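Local coordinates for SusD superfamily protein (PDB 3OTN), which probably binds carbohydrate or another nutrient at the outer membrane, as a member of the SusD family, at residues Ser211-Arg219 with Tyr367-Asp375; Ser382-Arg392 with Phe406-Asp417. One frame throughout, in Å; residues are numbered along the deposited sequence. Where two conformers were deposited one is given.

Contact 1. Residues Ser211-Arg219 with Tyr367-Asp375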
loop_
_atom_site.group_PDB
_atom_site.type_symbol
_atom_site.label_atom_id
_atom_site.label_comp_id
_atom_site.label_asym_id
_atom_site.label_seq_id
_atom_site.Cartn_x
_atom_site.Cartn_y
_atom_site.Cartn_z
ATOM N N SER A 211 -4.118 17.540 -17.391
ATOM C CA SER A 211 -5.441 17.685 -16.806
ATOM C C SER A 211 -5.709 16.599 -15.754
ATOM O O SER A 211 -6.469 16.846 -14.803
ATOM C CB SER A 211 -6.546 17.673 -17.872
ATOM O OG SER A 211 -6.476 16.493 -18.629
ATOM N N TYR A 212 -5.057 15.437 -15.899
ATOM C CA TYR A 212 -5.204 14.365 -14.923
ATOM C C TYR A 212 -4.632 14.749 -13.563
ATOM O O TYR A 212 -5.188 14.357 -12.522
ATOM C CB TYR A 212 -4.631 13.038 -15.444
ATOM C CG TYR A 212 -5.479 12.467 -16.563
ATOM C CD1 TYR A 212 -6.589 11.690 -16.268
ATOM C CD2 TYR A 212 -5.201 12.729 -17.899
ATOM C CE1 TYR A 212 -7.392 11.165 -17.261
ATOM C CE2 TYR A 212 -6.012 12.220 -18.912
ATOM C CZ TYR A 212 -7.100 11.431 -18.581
ATOM O OH TYR A 212 -7.893 10.897 -19.554
ATOM N N TYR A 213 -3.565 15.537 -13.549
ATOM C CA TYR A 213 -3.091 16.097 -12.267
ATOM C C TYR A 213 -4.163 16.983 -11.620
ATOM O O TYR A 213 -4.365 16.924 -10.420
ATOM C CB TYR A 213 -1.825 16.939 -12.428
ATOM C CG TYR A 213 -0.599 16.179 -12.840
ATOM C CD1 TYR A 213 -0.032 15.229 -12.004
ATOM C CD2 TYR A 213 0.038 16.465 -14.048
ATOM C CE1 TYR A 213 1.158 14.565 -12.363
ATOM C CE2 TYR A 213 1.200 15.801 -14.432
ATOM C CZ TYR A 213 1.746 14.850 -13.591
ATOM O OH TYR A 213 2.887 14.174 -13.952
ATOM N N ALA A 214 -4.830 17.823 -12.422
ATOM C CA ALA A 214 -5.869 18.701 -11.878
ATOM C C ALA A 214 -7.067 17.869 -11.385
ATOM O O ALA A 214 -7.639 18.185 -10.338
ATOM C CB ALA A 214 -6.307 19.720 -12.897
ATOM N N GLU A 215 -7.449 16.813 -12.111
ATOM C CA GLU A 215 -8.543 15.947 -11.642
ATOM C C GLU A 215 -8.174 15.282 -10.309
ATOM O O GLU A 215 -9.030 15.131 -9.430
ATOM C CB GLU A 215 -8.916 14.900 -12.687
ATOM C CG GLU A 215 -9.568 15.486 -13.925
ATOM C CD GLU A 215 -10.846 16.244 -13.621
ATOM O OE1 GLU A 215 -11.720 15.674 -12.926
ATOM O OE2 GLU A 215 -10.987 17.396 -14.099
ATOM N N SER A 216 -6.902 14.885 -10.164
ATOM C CA SER A 216 -6.390 14.288 -8.901
ATOM C C SER A 216 -6.517 15.262 -7.745
ATOM O O SER A 216 -7.123 14.935 -6.710
ATOM C CB SER A 216 -4.911 13.854 -9.026
ATOM O OG SER A 216 -4.388 13.327 -7.798
ATOM N N ALA A 217 -5.928 16.442 -7.934
ATOM C CA ALA A 217 -5.919 17.513 -6.933
ATOM C C ALA A 217 -7.339 17.860 -6.415
ATOM O O ALA A 217 -7.490 18.102 -5.220
ATOM C CB ALA A 217 -5.192 18.786 -7.479
ATOM N N LYS A 218 -8.350 17.829 -7.298
ATOM C CA LYS A 218 -9.750 18.073 -6.927
ATOM C C LYS A 218 -10.185 17.111 -5.809
ATOM O O LYS A 218 -10.824 17.515 -4.814
ATOM C CB LYS A 218 -10.671 17.892 -8.162
ATOM C CG LYS A 218 -12.102 18.418 -8.003
ATOM C CD LYS A 218 -13.093 17.898 -9.085
ATOM C CE LYS A 218 -12.819 18.430 -10.506
ATOM N NZ LYS A 218 -13.725 17.837 -11.576
ATOM N N ARG A 219 -9.854 15.831 -5.988
ATOM C CA ARG A 219 -10.288 14.801 -5.049
ATOM C C ARG A 219 -9.597 14.870 -3.706
ATOM O O ARG A 219 -10.249 14.772 -2.688
ATOM C CB ARG A 219 -10.155 13.391 -5.624
ATOM C CG ARG A 219 -11.347 12.951 -6.467
ATOM C CD ARG A 219 -11.616 13.836 -7.596
ATOM N NE ARG A 219 -12.756 13.439 -8.399
ATOM C CZ ARG A 219 -12.931 13.797 -9.670
ATOM N NH1 ARG A 219 -12.041 14.562 -10.299
ATOM N NH2 ARG A 219 -14.019 13.408 -10.312
ATOM N N TYR A 367 -2.034 15.556 -2.812
ATOM C CA TYR A 367 -2.490 16.905 -3.179
ATOM C C TYR A 367 -1.321 17.803 -3.589
ATOM O O TYR A 367 -1.378 18.411 -4.674
ATOM C CB TYR A 367 -3.317 17.625 -2.095
ATOM C CG TYR A 367 -3.701 19.041 -2.552
ATOM C CD1 TYR A 367 -4.779 19.259 -3.403
ATOM C CD2 TYR A 367 -2.940 20.147 -2.174
ATOM C CE1 TYR A 367 -5.089 20.555 -3.864
ATOM C CE2 TYR A 367 -3.253 21.430 -2.605
ATOM C CZ TYR A 367 -4.333 21.618 -3.458
ATOM O OH TYR A 367 -4.628 22.878 -3.888
ATOM N N ALA A 368 -0.295 17.921 -2.734
ATOM C CA ALA A 368 0.892 18.756 -3.041
ATOM C C ALA A 368 1.518 18.365 -4.383
ATOM O O ALA A 368 1.880 19.240 -5.175
ATOM C CB ALA A 368 1.955 18.686 -1.934
ATOM N N GLU A 369 1.645 17.064 -4.629
ATOM C CA GLU A 369 2.257 16.581 -5.871
ATOM C C GLU A 369 1.428 16.924 -7.094
ATOM O O GLU A 369 1.935 17.494 -8.048
ATOM C CB GLU A 369 2.573 15.075 -5.803
ATOM C CG GLU A 369 3.286 14.582 -7.075
ATOM C CD GLU A 369 3.869 13.163 -6.978
ATOM O OE1 GLU A 369 3.745 12.533 -5.932
ATOM O OE2 GLU A 369 4.495 12.710 -7.964
ATOM N N ALA A 370 0.149 16.586 -7.065
ATOM C CA ALA A 370 -0.756 16.901 -8.170
ATOM C C ALA A 370 -0.844 18.406 -8.442
ATOM O O ALA A 370 -0.855 18.843 -9.611
ATOM C CB ALA A 370 -2.169 16.335 -7.883
ATOM N N GLN A 371 -0.947 19.189 -7.360
ATOM C CA GLN A 371 -1.128 20.639 -7.450
ATOM C C GLN A 371 0.083 21.288 -8.109
ATOM O O GLN A 371 -0.078 22.093 -9.046
ATOM C CB GLN A 371 -1.403 21.268 -6.063
ATOM C CG GLN A 371 -1.734 22.741 -6.099
ATOM C CD GLN A 371 -0.491 23.632 -6.009
ATOM O OE1 GLN A 371 0.350 23.430 -5.141
ATOM N NE2 GLN A 371 -0.384 24.616 -6.892
ATOM N N VAL A 372 1.283 20.943 -7.642
ATOM C CA VAL A 372 2.480 21.527 -8.230
ATOM C C VAL A 372 2.672 21.106 -9.701
ATOM O O VAL A 372 3.143 21.895 -10.514
ATOM C CB VAL A 372 3.772 21.285 -7.407
ATOM C CG1 VAL A 372 4.256 19.848 -7.519
ATOM C CG2 VAL A 372 4.844 22.255 -7.881
ATOM N N ASN A 373 2.300 19.881 -10.030
ATOM C CA ASN A 373 2.382 19.388 -11.397
ATOM C C ASN A 373 1.346 20.055 -12.308
ATOM O O ASN A 373 1.662 20.424 -13.424
ATOM C CB ASN A 373 2.227 17.843 -11.429
ATOM C CG ASN A 373 3.558 17.100 -11.263
ATOM O OD1 ASN A 373 4.423 17.186 -12.122
ATOM N ND2 ASN A 373 3.694 16.334 -10.188
ATOM N N ALA A 374 0.110 20.210 -11.838
ATOM C CA ALA A 374 -0.915 20.922 -12.627
ATOM C C ALA A 374 -0.542 22.388 -12.804
ATOM O O ALA A 374 -0.441 22.875 -13.934
ATOM C CB ALA A 374 -2.289 20.800 -11.985
ATOM N N ASP A 375 -0.335 23.086 -11.688
ATOM C CA ASP A 375 -0.153 24.538 -11.699
ATOM C C ASP A 375 1.274 25.015 -12.002
ATOM O O ASP A 375 1.483 26.203 -12.225
ATOM C CB ASP A 375 -0.613 25.151 -10.363
ATOM C CG ASP A 375 -2.093 24.911 -10.072
ATOM O OD1 ASP A 375 -2.872 24.724 -11.029
ATOM O OD2 ASP A 375 -2.482 24.902 -8.880
#
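The ring of Tyr213 lies flat against Asn373: CB of Asn373 sits 3.4 Å from the ring centroid and almost on the ring normal, a CH-pi contact over one face. Ring and side-chain amide are nearly parallel, their planes 10° apart, which makes a stacked pair with the amide carbon over the CE1 and CZ side of the ring. The Asn373 amide is fixed in turn by its own helix, ND2 giving a hydrogen bond of 3.0 Å to Glu369 O. With CG of Tyr213 anti to its carbonyl carbon (chi1 -67°), the ring is placed over Asn373 CB. A serine here would probably leave Asn373 CB without the ring face it packs on and open a gap at this end of the contact.

Beyond the ring the bumps are methyl groups. CB of Ala370 fits a hollow formed by Tyr213 O, Ser216 OG and Ala217, reaching 3.4 Å from Tyr213 O; the Ser216 hydroxyl is hydrogen-bonded to Ala195 O of helix 187-202. Ala217 CB answers from the other helix, 3.9 Å from Ala370 CB, while Ala217 O meets the edge of the Tyr367 ring, 3.5 Å from CD1. Ala374 CB packs 3.9 Å from Tyr213 CB. Small side chains here allow the axes of the two segments to approach to 8.0 Å, and no hydrogen bond crosses between the segments. This is close, alanine-lined packing of roughly antiparallel helices (143° between their directions), joining helix 210-225 to helix 360-375 in the helical part of the SusD fold.

Contact 2. Residues Ser382-Arg392 with Phe406-Asp417. With EDO (1,2-ethanediol), chain S.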
loop_
_atom_site.group_PDB
_atom_site.type_symbol
_atom_site.label_atom_id
_atom_site.label_comp_id
_atom_site.label_asym_id
_atom_site.label_seq_id
_atom_site.Cartn_x
_atom_site.Cartn_y
_atom_site.Cartn_z
ATOM N N SER A 382 -0.251 23.553 -0.385
ATOM C CA SER A 382 0.834 22.578 -0.605
ATOM C C SER A 382 2.037 22.923 0.241
ATOM O O SER A 382 2.652 22.040 0.826
ATOM C CB SER A 382 1.219 22.514 -2.091
ATOM O OG SER A 382 0.139 22.037 -2.883
ATOM N N ILE A 383 2.366 24.211 0.311
ATOM C CA ILE A 383 3.447 24.694 1.158
ATOM C C ILE A 383 3.175 24.303 2.606
ATOM O O ILE A 383 4.054 23.765 3.274
ATOM C CB ILE A 383 3.644 26.224 1.030
ATOM C CG1 ILE A 383 4.274 26.558 -0.334
ATOM C CG2 ILE A 383 4.529 26.804 2.175
ATOM C CD1 ILE A 383 4.270 28.035 -0.665
ATOM N N ASP A 384 1.951 24.553 3.072
ATOM C CA ASP A 384 1.570 24.222 4.452
ATOM C C ASP A 384 1.646 22.704 4.712
ATOM O O ASP A 384 2.051 22.295 5.776
ATOM C CB ASP A 384 0.155 24.755 4.790
ATOM C CG ASP A 384 0.091 26.265 4.912
ATOM O OD1 ASP A 384 1.141 26.932 5.035
ATOM O OD2 ASP A 384 -1.035 26.806 4.886
ATOM N N ILE A 385 1.261 21.879 3.740
ATOM C CA ILE A 385 1.303 20.403 3.873
ATOM C C ILE A 385 2.749 19.917 4.102
ATOM O O ILE A 385 3.018 19.195 5.068
ATOM C CB ILE A 385 0.652 19.721 2.630
ATOM C CG1 ILE A 385 -0.871 19.816 2.725
ATOM C CG2 ILE A 385 1.128 18.243 2.428
ATOM C CD1 ILE A 385 -1.598 19.607 1.382
ATOM N N VAL A 386 3.671 20.380 3.262
ATOM C CA VAL A 386 5.078 20.047 3.405
ATOM C C VAL A 386 5.629 20.525 4.754
ATOM O O VAL A 386 6.338 19.783 5.430
ATOM C CB VAL A 386 5.927 20.594 2.219
ATOM C CG1 VAL A 386 7.387 20.513 2.522
ATOM C CG2 VAL A 386 5.621 19.775 0.957
ATOM N N ASN A 387 5.267 21.733 5.178
ATOM C CA ASN A 387 5.753 22.233 6.479
ATOM C C ASN A 387 5.149 21.546 7.715
ATOM O O ASN A 387 5.819 21.424 8.733
ATOM C CB ASN A 387 5.596 23.749 6.555
ATOM C CG ASN A 387 6.550 24.479 5.620
ATOM O OD1 ASN A 387 7.611 23.969 5.258
ATOM N ND2 ASN A 387 6.179 25.681 5.236
ATOM N N GLN A 388 3.898 21.095 7.614
ATOM C CA GLN A 388 3.254 20.334 8.694
ATOM C C GLN A 388 3.941 18.975 8.866
ATOM O O GLN A 388 4.237 18.574 9.978
ATOM C CB GLN A 388 1.746 20.164 8.429
ATOM C CG GLN A 388 0.925 21.468 8.574
ATOM C CD GLN A 388 -0.341 21.473 7.705
ATOM O OE1 GLN A 388 -0.685 20.458 7.082
ATOM N NE2 GLN A 388 -1.026 22.623 7.646
ATOM N N ILE A 389 4.206 18.285 7.747
ATOM C CA ILE A 389 4.861 16.961 7.760
ATOM C C ILE A 389 6.285 17.072 8.259
ATOM O O ILE A 389 6.712 16.305 9.103
ATOM C CB ILE A 389 4.693 16.215 6.384
ATOM C CG1 ILE A 389 3.182 15.944 6.158
ATOM C CG2 ILE A 389 5.520 14.919 6.338
ATOM C CD1 ILE A 389 2.803 15.637 4.713
ATOM N N ARG A 390 6.995 18.086 7.794
ATOM C CA ARG A 390 8.328 18.383 8.277
ATOM C C ARG A 390 8.325 18.755 9.771
ATOM O O ARG A 390 9.163 18.261 10.516
ATOM C CB ARG A 390 8.980 19.487 7.422
ATOM C CG ARG A 390 9.407 19.003 6.021
ATOM C CD ARG A 390 9.945 20.182 5.158
ATOM N NE ARG A 390 11.108 20.769 5.786
ATOM C CZ ARG A 390 12.368 20.318 5.689
ATOM N NH1 ARG A 390 12.713 19.279 4.914
ATOM N NH2 ARG A 390 13.314 20.937 6.374
ATOM N N GLY A 391 7.368 19.584 10.197
ATOM C CA GLY A 391 7.241 20.000 11.619
ATOM C C GLY A 391 7.011 18.842 12.589
ATOM O O GLY A 391 7.611 18.792 13.650
ATOM N N ARG A 392 6.136 17.909 12.219
ATOM C CA ARG A 392 5.958 16.689 12.976
ATOM C C ARG A 392 7.288 15.919 13.106
ATOM O O ARG A 392 7.557 15.339 14.153
ATOM C CB ARG A 392 4.899 15.825 12.319
ATOM C CG ARG A 392 4.652 14.513 13.028
ATOM C CD ARG A 392 3.447 13.835 12.490
ATOM N NE ARG A 392 3.499 13.507 11.069
ATOM C CZ ARG A 392 2.438 13.103 10.355
ATOM N NH1 ARG A 392 1.242 12.963 10.928
ATOM N NH2 ARG A 392 2.571 12.801 9.063
ATOM N N PHE A 406 10.515 22.029 -5.175
ATOM C CA PHE A 406 9.331 21.719 -4.356
ATOM C C PHE A 406 8.769 20.327 -4.631
ATOM O O PHE A 406 8.432 19.608 -3.698
ATOM C CB PHE A 406 8.227 22.768 -4.484
ATOM C CG PHE A 406 7.133 22.592 -3.481
ATOM C CD1 PHE A 406 7.227 23.179 -2.231
ATOM C CD2 PHE A 406 6.002 21.837 -3.784
ATOM C CE1 PHE A 406 6.224 23.015 -1.305
ATOM C CE2 PHE A 406 5.015 21.648 -2.851
ATOM C CZ PHE A 406 5.127 22.231 -1.616
ATOM N N LEU A 407 8.658 19.938 -5.897
ATOM C CA LEU A 407 8.229 18.583 -6.221
ATOM C C LEU A 407 9.156 17.524 -5.606
ATOM O O LEU A 407 8.690 16.507 -5.074
ATOM C CB LEU A 407 8.121 18.410 -7.727
ATOM C CG LEU A 407 7.634 17.077 -8.286
ATOM C CD1 LEU A 407 6.343 16.626 -7.621
ATOM C CD2 LEU A 407 7.471 17.193 -9.793
ATOM N N GLU A 408 10.467 17.767 -5.644
ATOM C CA GLU A 408 11.396 16.799 -5.087
ATOM C C GLU A 408 11.306 16.729 -3.550
ATOM O O GLU A 408 11.530 15.655 -2.961
ATOM C CB GLU A 408 12.821 17.065 -5.592
ATOM C CG GLU A 408 12.924 16.806 -7.090
ATOM C CD GLU A 408 14.330 16.837 -7.652
ATOM O OE1 GLU A 408 15.296 16.951 -6.879
ATOM O OE2 GLU A 408 14.448 16.714 -8.894
ATOM N N GLU A 409 10.988 17.848 -2.904
ATOM C CA GLU A 409 10.752 17.854 -1.443
ATOM C C GLU A 409 9.491 17.075 -1.074
ATOM O O GLU A 409 9.498 16.378 -0.061
ATOM C CB GLU A 409 10.666 19.276 -0.897
ATOM C CG GLU A 409 10.304 19.382 0.591
ATOM C CD GLU A 409 11.322 18.719 1.510
ATOM O OE1 GLU A 409 12.501 18.544 1.131
ATOM O OE2 GLU A 409 10.934 18.407 2.642
ATOM N N VAL A 410 8.430 17.183 -1.885
ATOM C CA VAL A 410 7.193 16.362 -1.690
ATOM C C VAL A 410 7.541 14.877 -1.821
ATOM O O VAL A 410 7.204 14.067 -0.965
ATOM C CB VAL A 410 6.099 16.747 -2.707
ATOM C CG1 VAL A 410 4.925 15.771 -2.665
ATOM C CG2 VAL A 410 5.641 18.207 -2.483
ATOM N N TRP A 411 8.287 14.541 -2.875
ATOM C CA TRP A 411 8.795 13.190 -3.043
ATOM C C TRP A 411 9.598 12.765 -1.810
ATOM O O TRP A 411 9.374 11.670 -1.282
ATOM C CB TRP A 411 9.646 13.054 -4.287
ATOM C CG TRP A 411 8.898 13.086 -5.583
ATOM C CD1 TRP A 411 7.533 12.945 -5.785
ATOM C CD2 TRP A 411 9.474 13.246 -6.870
ATOM N NE1 TRP A 411 7.251 13.015 -7.123
ATOM C CE2 TRP A 411 8.416 13.211 -7.813
ATOM C CE3 TRP A 411 10.784 13.442 -7.328
ATOM C CZ2 TRP A 411 8.638 13.328 -9.191
ATOM C CZ3 TRP A 411 11.003 13.559 -8.710
ATOM C CH2 TRP A 411 9.931 13.513 -9.614
ATOM N N ASP A 412 10.497 13.635 -1.334
ATOM C CA ASP A 412 11.304 13.310 -0.161
ATOM C C ASP A 412 10.413 12.916 1.025
ATOM O O ASP A 412 10.631 11.862 1.680
ATOM C CB ASP A 412 12.211 14.470 0.259
ATOM C CG ASP A 412 13.544 14.529 -0.517
ATOM O OD1 ASP A 412 13.787 13.764 -1.489
ATOM O OD2 ASP A 412 14.369 15.380 -0.137
ATOM N N GLN A 413 9.410 13.742 1.310
ATOM C CA GLN A 413 8.529 13.444 2.422
ATOM C C GLN A 413 7.704 12.175 2.200
ATOM O O GLN A 413 7.374 11.501 3.164
ATOM C CB GLN A 413 7.662 14.645 2.823
ATOM C CG GLN A 413 8.472 15.863 3.257
ATOM C CD GLN A 413 9.531 15.528 4.290
ATOM O OE1 GLN A 413 9.290 14.717 5.177
ATOM N NE2 GLN A 413 10.702 16.139 4.178
ATOM N N ARG A 414 7.412 11.829 0.947
ATOM C CA ARG A 414 6.783 10.567 0.652
ATOM C C ARG A 414 7.711 9.408 1.044
ATOM O O ARG A 414 7.261 8.441 1.662
ATOM C CB ARG A 414 6.378 10.466 -0.811
ATOM C CG ARG A 414 5.192 11.391 -1.165
ATOM C CD ARG A 414 4.704 11.134 -2.600
ATOM N NE ARG A 414 4.087 9.820 -2.646
ATOM C CZ ARG A 414 2.877 9.533 -2.203
ATOM N NH1 ARG A 414 2.066 10.480 -1.750
ATOM N NH2 ARG A 414 2.452 8.285 -2.248
ATOM N N TYR A 415 8.987 9.488 0.652
ATOM C CA TYR A 415 9.939 8.450 1.006
ATOM C C TYR A 415 10.088 8.375 2.538
ATOM O O TYR A 415 9.984 7.303 3.136
ATOM C CB TYR A 415 11.321 8.704 0.402
ATOM C CG TYR A 415 11.505 8.202 -1.031
ATOM C CD1 TYR A 415 10.832 8.793 -2.101
ATOM C CD2 TYR A 415 12.399 7.176 -1.314
ATOM C CE1 TYR A 415 11.040 8.372 -3.422
ATOM C CE2 TYR A 415 12.607 6.748 -2.612
ATOM C CZ TYR A 415 11.948 7.344 -3.658
ATOM O OH TYR A 415 12.166 6.878 -4.921
ATOM N N PHE A 416 10.314 9.525 3.155
ATOM C CA PHE A 416 10.641 9.563 4.567
ATOM C C PHE A 416 9.468 9.263 5.485
ATOM O O PHE A 416 9.668 8.588 6.506
ATOM C CB PHE A 416 11.297 10.868 4.958
ATOM C CG PHE A 416 12.641 11.132 4.248
ATOM C CD1 PHE A 416 13.628 10.139 4.159
ATOM C CD2 PHE A 416 12.915 12.373 3.728
ATOM C CE1 PHE A 416 14.857 10.407 3.520
ATOM C CE2 PHE A 416 14.140 12.650 3.094
ATOM C CZ PHE A 416 15.103 11.658 3.001
ATOM N N ASP A 417 8.290 9.787 5.165
ATOM C CA ASP A 417 7.113 9.649 6.025
ATOM C C ASP A 417 6.323 8.376 5.763
ATOM O O ASP A 417 5.776 7.776 6.704
ATOM C CB ASP A 417 6.172 10.858 5.898
ATOM C CG ASP A 417 5.681 11.354 7.240
ATOM O OD1 ASP A 417 6.571 11.705 8.038
ATOM O OD2 ASP A 417 4.445 11.367 7.503
HETATM C C1 EDO S . -4.304 21.074 5.748
HETATM O O1 EDO S . -3.463 22.231 5.824
HETATM C C2 EDO S . -3.772 19.993 6.681
HETATM O O2 EDO S . -4.869 19.220 7.184
HETATM O O HOH W 1 6.098 13.688 9.741
#
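Val386 and Phe406 come at each other from opposite directions, the valine CG2 lying 3.6 Å from CZ of the ring. Phe406, its CG anti to the backbone N, extends across to helix 380-392, where Ser382 O lies in the ring plane at the edge, 3.5 Å from CZ. Val386 has two further contacts: the Val386 and Val410 side chains cross at about a right angle, touching through their CG2 methyls, and Val386 CG1 rests 3.7 Å from Glu409 CG.

Further along, charge takes over. The Arg390 and Glu409 side chains cross at about a right angle, with guanidinium and carboxylate planes 71° apart, and NH1 forms a salt bridge of 3.0 Å to OE2 from above the carboxylate plane. Gln413 NE2 binds the same oxygen from the opposite face at 2.7 Å, giving OE2 two donors. Arg390 has further partners in Glu296 and in Ala396 O, which also anchor its guanidinium.

Arg392 and Asp417 are turned quite differently: their planes lie only 11° apart, and OD2 stands at the guanidinium edge, 2.8 Å from NH2. The hydrogen bond of this salt bridge is weak and bent. One water reinforces it, accepting from Arg392 NE and donating to Asp417 OD1 and Ile389 O. Asp417 OD1 also pairs with Arg301, while Ile389 CG2 packs 3.7 Å from Asp417 CG.

The segment axes stay 10.5 Å apart at 37°, consistent with these longer side chains. An apolar end followed by two salt bridges thus joins successive helices, 380-392 and 403-418, across a short loop in the helical part of the SusD fold, consistent with the family's TPR-clan membership.

How the contacts relate
Following the chain from the N terminus, helix 210-225 comes first, and contact 1 closes a long loop when helix 360-375 returns to it, 147 residues separating the segments. Helix 380-392 follows directly, and contact 2 then closes a short loop of 13 residues with helix 403-418. The two are in series, neither nesting nor crossing, with centres 16 Å apart. Helix 360-375, one side of contact 1, also packs against both helices of contact 2: Gln371 OE1 and Ser382 OG, 2.7 Å apart, form a probable hydrogen bond, as do Glu369 OE2 and Trp411 NE1 at 2.9 Å. Contact 1 therefore ties the earlier helix to the later helical group, which contact 2 holds together.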